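Local coordinates for protein proline iminopeptidase (Streptomyces halstedii, PDB 3WMR) that is an amidohydrolase of peptidase family S33 that takes polyketide substrates into a hydrophobic tunnel and probably cleaves their terminal amide bond, at residues 24-27 and 32-35; 196-201 and 265-270; 72-77 and 310-315; 178-181 and 187-190. One frame throughout, in Å; residues are numbered along the deposited sequence.

Contact 1: residues 24-27 and 32-35; sequences KGTV and YRTW
Arg33 reaches Thr26 by folding its chain back. Its CG lies beside the backbone N (chi1 -50°), and bends at chi2 and chi3 carry the guanidinium across to the facing strand. Thr26 presents its hydroxyl with OG1 between the backbone N and the carbonyl carbon (chi1 65°). Arg33 NE (2.9 Å) and Arg33 NH2 (2.6 Å) both donate to Thr26 OG1, side-on and in the guanidinium plane. Two bonds to one oxygen fix the turn of the arginine head, and Val27 C lies over one face.

Trp35 packs on the Gly25 and Thr26 end of the facing strand. Gly25 O lies over a face of the indole, 3.2 Å from Trp35 CD1. Thr26 CG2 meets the ring edge, 4.0 Å from Trp35 CD1. At the backbone angles of Gly25 a side chain would collide with the carbonyl O of Lys24, which explains the glycine.

The two strands form an antiparallel hairpin. Thr26 and Trp35 are a non-hydrogen-bonded pair. Val27 and Thr34 are a hydrogen-bonded pair: Val27 N reaches Thr34 O and Thr34 N reaches Val27 O, both at 2.9 Å. Their side chains lie on the face away from Trp35.

Helix 100-113 covers that face, where Leu110 touches Val27 and Thr34 OG1 is hydrogen-bonded to Glu106. Strand 32-39 continues the sheet into strand 76-80, while strand 23-29 is an outermost strand.

Contact 2: residues 196-201 and 265-270; sequences RAFYDR and HDEATP
Glu267 OE1 meets the edge of the Phe198 ring, 3.4 Å from Phe198 CE1 and near the ring plane. The ring and carboxylate planes are turned 56° apart. Glu267 CB backs the same corner, 4.1 Å from Phe198 CZ. In a second, smaller touch, Arg201 O lies 3.6 Å from His265 CB.

Phe198 gets there with CG anti to its backbone N (chi1 -179°), which sends the ring out from helix 189-202. Phe236 and His202 meet this ring, and Met162 and Leu165 of helix 155-166 pack on it. Replacing Phe198 with alanine takes the ring away, and the Glu267 carboxylate would probably lose its edge-on neighbour and be freer to turn beside His293.

A backbone hydrogen bond ties Glu267 to His202 at the end of the helix. The loop is shaped by Asp266, which points away from the helix. Asp266 OD1 accepts from Ala268 N at 2.7 Å, from above the carboxylate plane, in an Asx turn. Thr269 N-caps the helix that follows. Asp266 OD1 also hydrogen-bonds His293 ND1, as expected of the acid and histidine of an alpha/beta-hydrolase catalytic triad; Asp266, His293 and Ser126 are the predicted active-site residues.

The Glu267 side chain comes within about 3 Å of that of His293 at the nearest atoms. Its OE1 is buried with no polar partner in the model, and its OE2 lies close to Glu235 OE1. This polar cluster beside the predicted triad is bordered by phenylalanine C-H edges and not by donors.

Contact 3: residues 72-77 and 310-315; sequences AGWPVV and YLESLV
Trp74 lays the six-membered ring of its indole against Leu311, and this is the tight part of the contact. Leu311 CB stands over one face, 3.7 Å from the ring centroid and 24° off the ring normal, a CH-pi contact. The approach is offset toward the rim, with Leu311 CB 3.4 Å from Trp74 CZ2. Farther along the indole, Leu311 CD1 lies 4.0 Å from Trp74 CD2. The leucine carbonyl also comes close, with Leu311 O 3.2 Å from Trp74 CH2. Leu311 O also accepts a hydrogen bond from Leu314 N, near the C-terminal turn. Trp74 CG lies beside the backbone N (chi1 -63°), which aims the indole at helix 300-312.

The other side is more open to solvent and mixed: a carboxylate at the ring edge and an exposed valine. Glu312 OE2 comes to the ring edge, 3.5 Å from Trp74 NE1, with the carboxylate turned 77° from the indole. The firm partner of Glu312 OE2 is Lys46, through a salt bridge. Val315, last residue of the chain, leans in from the end, with Val315 CG1 3.5 Å from Trp74 CH2.

The contact joins the loop entering strand 76-80 to helix 300-312, the last helix of the alpha/beta-hydrolase fold. Val49 of strand 49-52 touches both Trp74 and Leu311. At the C-terminus, Val315 touches Arg144 of strand 143-149.

Contact 4: residues 178-181 and 187-190; sequences LKHE and DTEE
Thr188 OG1 sits over the centre of the His180 ring, 3.5 Å above its plane, and two backbone groups hold it there. It donates to Thr185 O and takes a weak bond from Tyr191 N, as the N-cap of helix 189-202. The Thr188 rotamer (chi1 60°) turns OG1 back over its own backbone, where it can cap the helix while lying over the imidazole.

The ring edge makes the direct bond. His180 NE2 donates to Glu190 OE1 at 2.9 Å, and the N-H...O angle of 165° makes it nearly straight. The acceptor lies close to the imidazole plane. OE1 is met on its anti side, a little out of the carboxylate plane, and the two planes are 56° apart. Glu190 arrives with an extended chain, crossing the histidine at about a right angle. On the other ring nitrogen, His180 ND1 is hydrogen-bonded to Thr185 OG1. With both nitrogens engaged, the imidazole is fixed in its rotation. The carboxylate may favour a positive charge on it, though the bond to the Thr185 hydroxyl would also suit a neutral ring.

With an alanine at His180, Glu190 and the Thr185 hydroxyl would probably be left without this mate, and a gap would open beside Thr188.

This is a surface contact far from the annotated sites. It ties the C-terminal half of helix 171-183 to the first turn of helix 189-202 across a short connection. Glu181 is hydrogen-bonded to Tyr191 of helix 189-202 and forms a salt bridge with Arg166 of helix 155-166.

In the fold
Contacts 1, 2 and 3 are partly buried; contact 4 lies on the surface. Contacts 1 and 3 reach the same sheet, through the neighbouring strands 32-39 and 76-80, but do not touch. Contact 1 pairs strands at the sheet's edge by backbone and arginine bonds. Contact 3 sets an indole against the last helix, largely by apolar packing. Contacts 2 and 4 share helix 189-202: contact 4 meets its start through a histidine-carboxylate bond and a capping hydroxyl, and contact 2 brings its far end to the loop of the predicted catalytic acid. Contact 2 has no hydrogen bond across it, and alone lies at the predicted active site. Contacts 3 and 4 are farthest apart, with centres about 43 Å away.

Contact 1: residues 24-27 and 32-35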
# COMPACT_ATOMS: atom_id res chain seq x y z
N LYS A 24 1.87 -13.08 -17.05
CA LYS A 24 0.96 -11.96 -16.80
C LYS A 24 -0.35 -12.16 -17.54
O LYS A 24 -0.42 -12.90 -18.51
CB LYS A 24 1.59 -10.64 -17.22
CG LYS A 24 1.80 -10.50 -18.72
CD LYS A 24 2.29 -9.11 -19.10
CE LYS A 24 3.63 -8.79 -18.45
NZ LYS A 24 4.31 -7.62 -19.05
N GLY A 25 -1.39 -11.48 -17.08
CA GLY A 25 -2.71 -11.61 -17.67
C GLY A 25 -3.77 -11.18 -16.69
O GLY A 25 -3.49 -10.38 -15.79
N THR A 26 -4.98 -11.71 -16.85
CA THR A 26 -6.04 -11.47 -15.89
C THR A 26 -6.64 -12.78 -15.43
O THR A 26 -6.47 -13.82 -16.07
CB THR A 26 -7.18 -10.59 -16.46
OG1 THR A 26 -7.84 -11.28 -17.54
CG2 THR A 26 -6.64 -9.26 -16.94
N VAL A 27 -7.35 -12.72 -14.31
CA VAL A 27 -8.15 -13.84 -13.85
C VAL A 27 -9.58 -13.32 -13.67
O VAL A 27 -9.77 -12.14 -13.37
CB VAL A 27 -7.59 -14.46 -12.55
CG1 VAL A 27 -6.13 -14.88 -12.76
CG2 VAL A 27 -7.69 -13.49 -11.37
N TYR A 32 -16.06 -9.45 -13.29
CA TYR A 32 -14.97 -8.55 -13.72
C TYR A 32 -13.65 -9.29 -13.84
O TYR A 32 -13.59 -10.50 -13.61
CB TYR A 32 -14.84 -7.37 -12.74
CG TYR A 32 -16.17 -6.77 -12.33
CD1 TYR A 32 -16.90 -5.98 -13.21
CD2 TYR A 32 -16.69 -7.00 -11.06
CE1 TYR A 32 -18.11 -5.43 -12.84
CE2 TYR A 32 -17.90 -6.45 -10.68
CZ TYR A 32 -18.61 -5.67 -11.57
OH TYR A 32 -19.82 -5.12 -11.19
N ARG A 33 -12.59 -8.56 -14.21
CA ARG A 33 -11.24 -9.12 -14.37
C ARG A 33 -10.25 -8.46 -13.40
O ARG A 33 -10.30 -7.25 -13.19
CB ARG A 33 -10.75 -8.88 -15.80
CG ARG A 33 -11.71 -9.28 -16.91
CD ARG A 33 -11.93 -10.78 -16.99
NE ARG A 33 -10.68 -11.51 -17.22
CZ ARG A 33 -10.57 -12.83 -17.31
NH1 ARG A 33 -11.65 -13.59 -17.22
NH2 ARG A 33 -9.38 -13.38 -17.50
N THR A 34 -9.34 -9.27 -12.85
CA THR A 34 -8.23 -8.77 -12.03
C THR A 34 -6.92 -9.04 -12.75
O THR A 34 -6.63 -10.19 -13.07
CB THR A 34 -8.17 -9.47 -10.66
OG1 THR A 34 -9.37 -9.23 -9.93
CG2 THR A 34 -6.98 -8.99 -9.83
N TRP A 35 -6.12 -8.00 -12.97
CA TRP A 35 -4.84 -8.12 -13.67
C TRP A 35 -3.69 -8.41 -12.71
O TRP A 35 -3.59 -7.80 -11.64
CB TRP A 35 -4.52 -6.83 -14.42
CG TRP A 35 -3.28 -6.93 -15.28
CD1 TRP A 35 -3.22 -7.31 -16.60
CD2 TRP A 35 -1.93 -6.65 -14.88
NE1 TRP A 35 -1.92 -7.30 -17.04
CE2 TRP A 35 -1.11 -6.89 -16.01
CE3 TRP A 35 -1.34 -6.23 -13.69
CZ2 TRP A 35 0.28 -6.72 -15.97
CZ3 TRP A 35 0.04 -6.07 -13.65
CH2 TRP A 35 0.84 -6.32 -14.79

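Contact 2: residues 196-201 and 265-270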
# COMPACT_ATOMS: atom_id res chain seq x y z
N ARG A 196 3.28 19.32 -2.78
CA ARG A 196 4.63 18.83 -3.07
C ARG A 196 5.63 19.11 -1.96
O ARG A 196 6.52 18.31 -1.71
CB ARG A 196 5.14 19.42 -4.38
CG ARG A 196 4.50 18.77 -5.59
CD ARG A 196 5.32 17.58 -6.01
NE ARG A 196 6.64 18.07 -6.38
CZ ARG A 196 7.77 17.39 -6.28
NH1 ARG A 196 7.78 16.15 -5.82
NH2 ARG A 196 8.91 17.96 -6.63
N ALA A 197 5.49 20.24 -1.29
CA ALA A 197 6.26 20.47 -0.09
C ALA A 197 6.03 19.34 0.94
O ALA A 197 6.95 19.01 1.69
CB ALA A 197 5.94 21.83 0.51
N PHE A 198 4.84 18.74 0.99
CA PHE A 198 4.58 17.61 1.92
C PHE A 198 5.14 16.33 1.33
O PHE A 198 5.85 15.60 2.01
CB PHE A 198 3.07 17.45 2.22
CG PHE A 198 2.74 16.33 3.19
CD1 PHE A 198 2.64 15.01 2.76
CD2 PHE A 198 2.47 16.61 4.53
CE1 PHE A 198 2.31 13.99 3.64
CE2 PHE A 198 2.14 15.59 5.42
CZ PHE A 198 2.05 14.29 4.97
N TYR A 199 4.86 16.07 0.05
CA TYR A 199 5.26 14.81 -0.57
C TYR A 199 6.79 14.69 -0.57
O TYR A 199 7.33 13.63 -0.25
CB TYR A 199 4.71 14.66 -2.00
CG TYR A 199 3.29 14.09 -2.11
CD1 TYR A 199 2.25 14.58 -1.34
CD2 TYR A 199 3.00 13.09 -3.04
CE1 TYR A 199 0.95 14.05 -1.45
CE2 TYR A 199 1.71 12.58 -3.18
CZ TYR A 199 0.69 13.05 -2.38
OH TYR A 199 -0.56 12.54 -2.54
N ASP A 200 7.47 15.79 -0.89
CA ASP A 200 8.93 15.80 -0.94
C ASP A 200 9.55 15.44 0.42
O ASP A 200 10.69 15.01 0.46
CB ASP A 200 9.48 17.16 -1.39
CG ASP A 200 9.06 17.54 -2.80
OD1 ASP A 200 8.60 16.68 -3.57
OD2 ASP A 200 9.19 18.73 -3.16
N ARG A 201 8.81 15.60 1.52
CA ARG A 201 9.37 15.23 2.83
C ARG A 201 8.98 13.83 3.25
O ARG A 201 9.81 13.08 3.81
CB ARG A 201 8.91 16.18 3.92
CG ARG A 201 9.43 17.60 3.78
CD ARG A 201 8.95 18.43 4.96
NE ARG A 201 9.34 19.84 4.86
CZ ARG A 201 9.12 20.74 5.81
NH1 ARG A 201 8.51 20.39 6.94
NH2 ARG A 201 9.49 21.99 5.63
N HIS A 265 11.17 9.19 7.89
CA HIS A 265 10.46 10.40 7.45
C HIS A 265 9.03 10.11 6.91
O HIS A 265 8.39 10.99 6.34
CB HIS A 265 11.29 11.09 6.37
CG HIS A 265 12.70 11.37 6.79
ND1 HIS A 265 13.80 10.77 6.20
CD2 HIS A 265 13.20 12.16 7.78
CE1 HIS A 265 14.90 11.19 6.79
NE2 HIS A 265 14.57 12.03 7.75
N ASP A 266 8.54 8.89 7.12
CA ASP A 266 7.28 8.42 6.57
C ASP A 266 6.09 9.22 7.10
O ASP A 266 6.01 9.52 8.29
CB ASP A 266 7.12 6.94 6.94
CG ASP A 266 6.19 6.16 6.01
OD1 ASP A 266 5.21 6.71 5.43
OD2 ASP A 266 6.45 4.93 5.91
N GLU A 267 5.17 9.57 6.21
CA GLU A 267 3.81 10.00 6.62
C GLU A 267 3.13 8.95 7.51
O GLU A 267 2.30 9.30 8.37
CB GLU A 267 2.94 10.31 5.40
CG GLU A 267 2.95 9.26 4.30
CD GLU A 267 1.97 9.56 3.19
OE1 GLU A 267 1.48 10.70 3.11
OE2 GLU A 267 1.69 8.64 2.40
N ALA A 268 3.46 7.68 7.29
CA ALA A 268 3.07 6.60 8.19
C ALA A 268 4.02 6.65 9.39
O ALA A 268 5.04 5.94 9.41
CB ALA A 268 3.11 5.25 7.48
N THR A 269 3.70 7.52 10.33
CA THR A 269 4.61 7.86 11.42
C THR A 269 4.64 6.76 12.46
O THR A 269 3.76 5.90 12.46
CB THR A 269 4.20 9.15 12.17
OG1 THR A 269 2.89 8.97 12.74
CG2 THR A 269 4.23 10.37 11.25
N PRO A 270 5.66 6.79 13.35
CA PRO A 270 5.70 5.84 14.46
C PRO A 270 4.38 5.76 15.23
O PRO A 270 3.96 4.66 15.60
CB PRO A 270 6.82 6.37 15.32
CG PRO A 270 7.79 6.89 14.31
CD PRO A 270 6.93 7.52 13.24

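Contact 3: residues 72-77 and 310-315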
# COMPACT_ATOMS: atom_id res chain seq x y z
N ALA A 72 16.89 -13.73 -4.85
CA ALA A 72 17.15 -14.66 -3.75
C ALA A 72 16.17 -15.83 -3.72
O ALA A 72 16.03 -16.51 -2.70
CB ALA A 72 17.11 -13.91 -2.42
N GLY A 73 15.49 -16.07 -4.85
CA GLY A 73 14.61 -17.23 -5.00
C GLY A 73 13.12 -17.01 -4.69
O GLY A 73 12.33 -17.94 -4.82
N TRP A 74 12.73 -15.80 -4.31
CA TRP A 74 11.33 -15.53 -3.96
C TRP A 74 10.52 -15.16 -5.20
O TRP A 74 10.83 -14.16 -5.85
CB TRP A 74 11.26 -14.40 -2.93
CG TRP A 74 11.93 -14.80 -1.69
CD1 TRP A 74 13.24 -14.60 -1.37
CD2 TRP A 74 11.35 -15.53 -0.61
NE1 TRP A 74 13.51 -15.16 -0.16
CE2 TRP A 74 12.37 -15.73 0.34
CE3 TRP A 74 10.06 -16.03 -0.35
CZ2 TRP A 74 12.15 -16.41 1.54
CZ3 TRP A 74 9.84 -16.71 0.86
CH2 TRP A 74 10.89 -16.89 1.79
N PRO A 75 9.49 -15.97 -5.53
CA PRO A 75 8.52 -15.53 -6.52
C PRO A 75 7.77 -14.30 -6.03
O PRO A 75 7.43 -14.22 -4.83
CB PRO A 75 7.53 -16.71 -6.64
CG PRO A 75 8.06 -17.81 -5.78
CD PRO A 75 9.04 -17.19 -4.83
N VAL A 76 7.51 -13.36 -6.93
CA VAL A 76 6.84 -12.13 -6.58
C VAL A 76 5.61 -11.91 -7.47
O VAL A 76 5.71 -11.93 -8.70
CB VAL A 76 7.80 -10.94 -6.65
CG1 VAL A 76 7.09 -9.64 -6.33
CG2 VAL A 76 8.98 -11.13 -5.70
N VAL A 77 4.45 -11.72 -6.82
CA VAL A 77 3.19 -11.49 -7.51
C VAL A 77 2.75 -10.04 -7.33
O VAL A 77 2.37 -9.62 -6.21
CB VAL A 77 2.08 -12.43 -7.00
CG1 VAL A 77 0.77 -12.17 -7.74
CG2 VAL A 77 2.51 -13.89 -7.16
N TYR A 310 13.83 -10.94 6.79
CA TYR A 310 12.53 -11.34 7.31
C TYR A 310 12.02 -12.59 6.59
O TYR A 310 11.60 -13.57 7.22
CB TYR A 310 11.51 -10.19 7.17
CG TYR A 310 10.08 -10.66 7.33
CD1 TYR A 310 9.55 -10.89 8.60
CD2 TYR A 310 9.28 -10.94 6.23
CE1 TYR A 310 8.26 -11.36 8.78
CE2 TYR A 310 7.99 -11.41 6.39
CZ TYR A 310 7.48 -11.62 7.67
OH TYR A 310 6.18 -12.09 7.83
N LEU A 311 12.06 -12.57 5.25
CA LEU A 311 11.52 -13.68 4.46
C LEU A 311 12.22 -15.02 4.76
O LEU A 311 11.56 -16.06 4.82
CB LEU A 311 11.55 -13.36 2.94
CG LEU A 311 10.56 -12.29 2.43
CD1 LEU A 311 10.88 -11.94 0.99
CD2 LEU A 311 9.11 -12.75 2.54
N GLU A 312 13.53 -15.00 4.97
CA GLU A 312 14.29 -16.22 5.26
C GLU A 312 13.90 -16.85 6.61
O GLU A 312 13.96 -18.07 6.74
CB GLU A 312 15.80 -15.98 5.20
CG GLU A 312 16.35 -15.80 3.78
CD GLU A 312 16.27 -17.06 2.93
OE1 GLU A 312 16.70 -18.13 3.41
OE2 GLU A 312 15.77 -16.98 1.78
N SER A 313 13.46 -16.05 7.58
CA SER A 313 12.99 -16.59 8.86
C SER A 313 11.74 -17.46 8.70
O SER A 313 11.42 -18.21 9.60
CB SER A 313 12.75 -15.47 9.90
OG SER A 313 11.52 -14.79 9.70
N LEU A 314 11.06 -17.36 7.56
CA LEU A 314 9.83 -18.10 7.29
C LEU A 314 10.01 -19.40 6.51
O LEU A 314 9.02 -20.04 6.22
CB LEU A 314 8.85 -17.23 6.49
CG LEU A 314 8.55 -15.85 7.03
CD1 LEU A 314 7.67 -15.12 6.04
CD2 LEU A 314 7.88 -15.96 8.40
N VAL A 315 11.25 -19.77 6.15
CA VAL A 315 11.52 -20.98 5.35
C VAL A 315 12.69 -21.78 5.93
O VAL A 315 13.14 -21.49 7.04
CB VAL A 315 11.87 -20.65 3.87
CG1 VAL A 315 10.65 -20.16 3.11
CG2 VAL A 315 12.98 -19.62 3.80

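Contact 4: residues 178-181 and 187-190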
# COMPACT_ATOMS: atom_id res chain seq x y z
N LEU A 178 -4.83 24.95 3.12
CA LEU A 178 -6.11 25.19 3.78
C LEU A 178 -7.13 25.86 2.85
O LEU A 178 -8.28 25.44 2.78
CB LEU A 178 -5.90 26.05 5.05
CG LEU A 178 -7.15 26.49 5.85
CD1 LEU A 178 -8.03 25.31 6.23
CD2 LEU A 178 -6.77 27.27 7.10
N LYS A 179 -6.68 26.90 2.14
CA LYS A 179 -7.55 27.69 1.25
C LYS A 179 -8.22 26.78 0.21
O LYS A 179 -9.46 26.73 0.14
CB LYS A 179 -6.73 28.79 0.54
CG LYS A 179 -6.38 29.99 1.43
CD LYS A 179 -5.35 30.91 0.75
CE LYS A 179 -5.05 32.17 1.57
NZ LYS A 179 -5.81 33.37 1.10
N HIS A 180 -7.40 26.05 -0.54
CA HIS A 180 -7.89 25.18 -1.61
C HIS A 180 -8.66 23.95 -1.13
O HIS A 180 -9.57 23.49 -1.80
CB HIS A 180 -6.73 24.76 -2.52
CG HIS A 180 -6.13 25.91 -3.26
ND1 HIS A 180 -6.83 26.63 -4.20
CD2 HIS A 180 -4.90 26.48 -3.17
CE1 HIS A 180 -6.06 27.59 -4.68
NE2 HIS A 180 -4.88 27.53 -4.07
N GLU A 181 -8.27 23.40 0.01
CA GLU A 181 -9.05 22.30 0.60
C GLU A 181 -10.44 22.80 0.99
O GLU A 181 -11.45 22.15 0.69
CB GLU A 181 -8.30 21.68 1.78
CG GLU A 181 -7.11 20.83 1.31
CD GLU A 181 -6.07 20.59 2.39
OE1 GLU A 181 -6.29 20.97 3.55
OE2 GLU A 181 -4.99 20.03 2.05
N ASP A 187 -7.44 20.66 -7.26
CA ASP A 187 -6.87 20.36 -8.58
C ASP A 187 -6.01 21.50 -9.15
O ASP A 187 -5.34 21.32 -10.16
CB ASP A 187 -7.95 19.93 -9.58
CG ASP A 187 -9.04 20.97 -9.76
OD1 ASP A 187 -8.90 22.11 -9.27
OD2 ASP A 187 -10.05 20.62 -10.40
N THR A 188 -6.00 22.67 -8.50
CA THR A 188 -5.22 23.80 -9.01
C THR A 188 -3.73 23.57 -8.91
O THR A 188 -3.26 22.76 -8.12
CB THR A 188 -5.49 25.11 -8.26
OG1 THR A 188 -5.17 24.95 -6.87
CG2 THR A 188 -6.95 25.56 -8.43
N GLU A 189 -3.00 24.34 -9.72
CA GLU A 189 -1.54 24.29 -9.77
C GLU A 189 -0.92 24.65 -8.43
O GLU A 189 0.03 24.02 -7.96
CB GLU A 189 -1.03 25.29 -10.83
CG GLU A 189 0.46 25.23 -11.10
CD GLU A 189 0.84 24.09 -12.02
OE1 GLU A 189 0.07 23.11 -12.10
OE2 GLU A 189 1.90 24.18 -12.68
N GLU A 190 -1.46 25.71 -7.84
CA GLU A 190 -0.96 26.24 -6.59
C GLU A 190 -1.14 25.27 -5.40
O GLU A 190 -0.27 25.18 -4.54
CB GLU A 190 -1.68 27.55 -6.31
CG GLU A 190 -1.08 28.34 -5.18
CD GLU A 190 -1.81 29.64 -4.98
OE1 GLU A 190 -2.94 29.64 -4.42
OE2 GLU A 190 -1.24 30.67 -5.41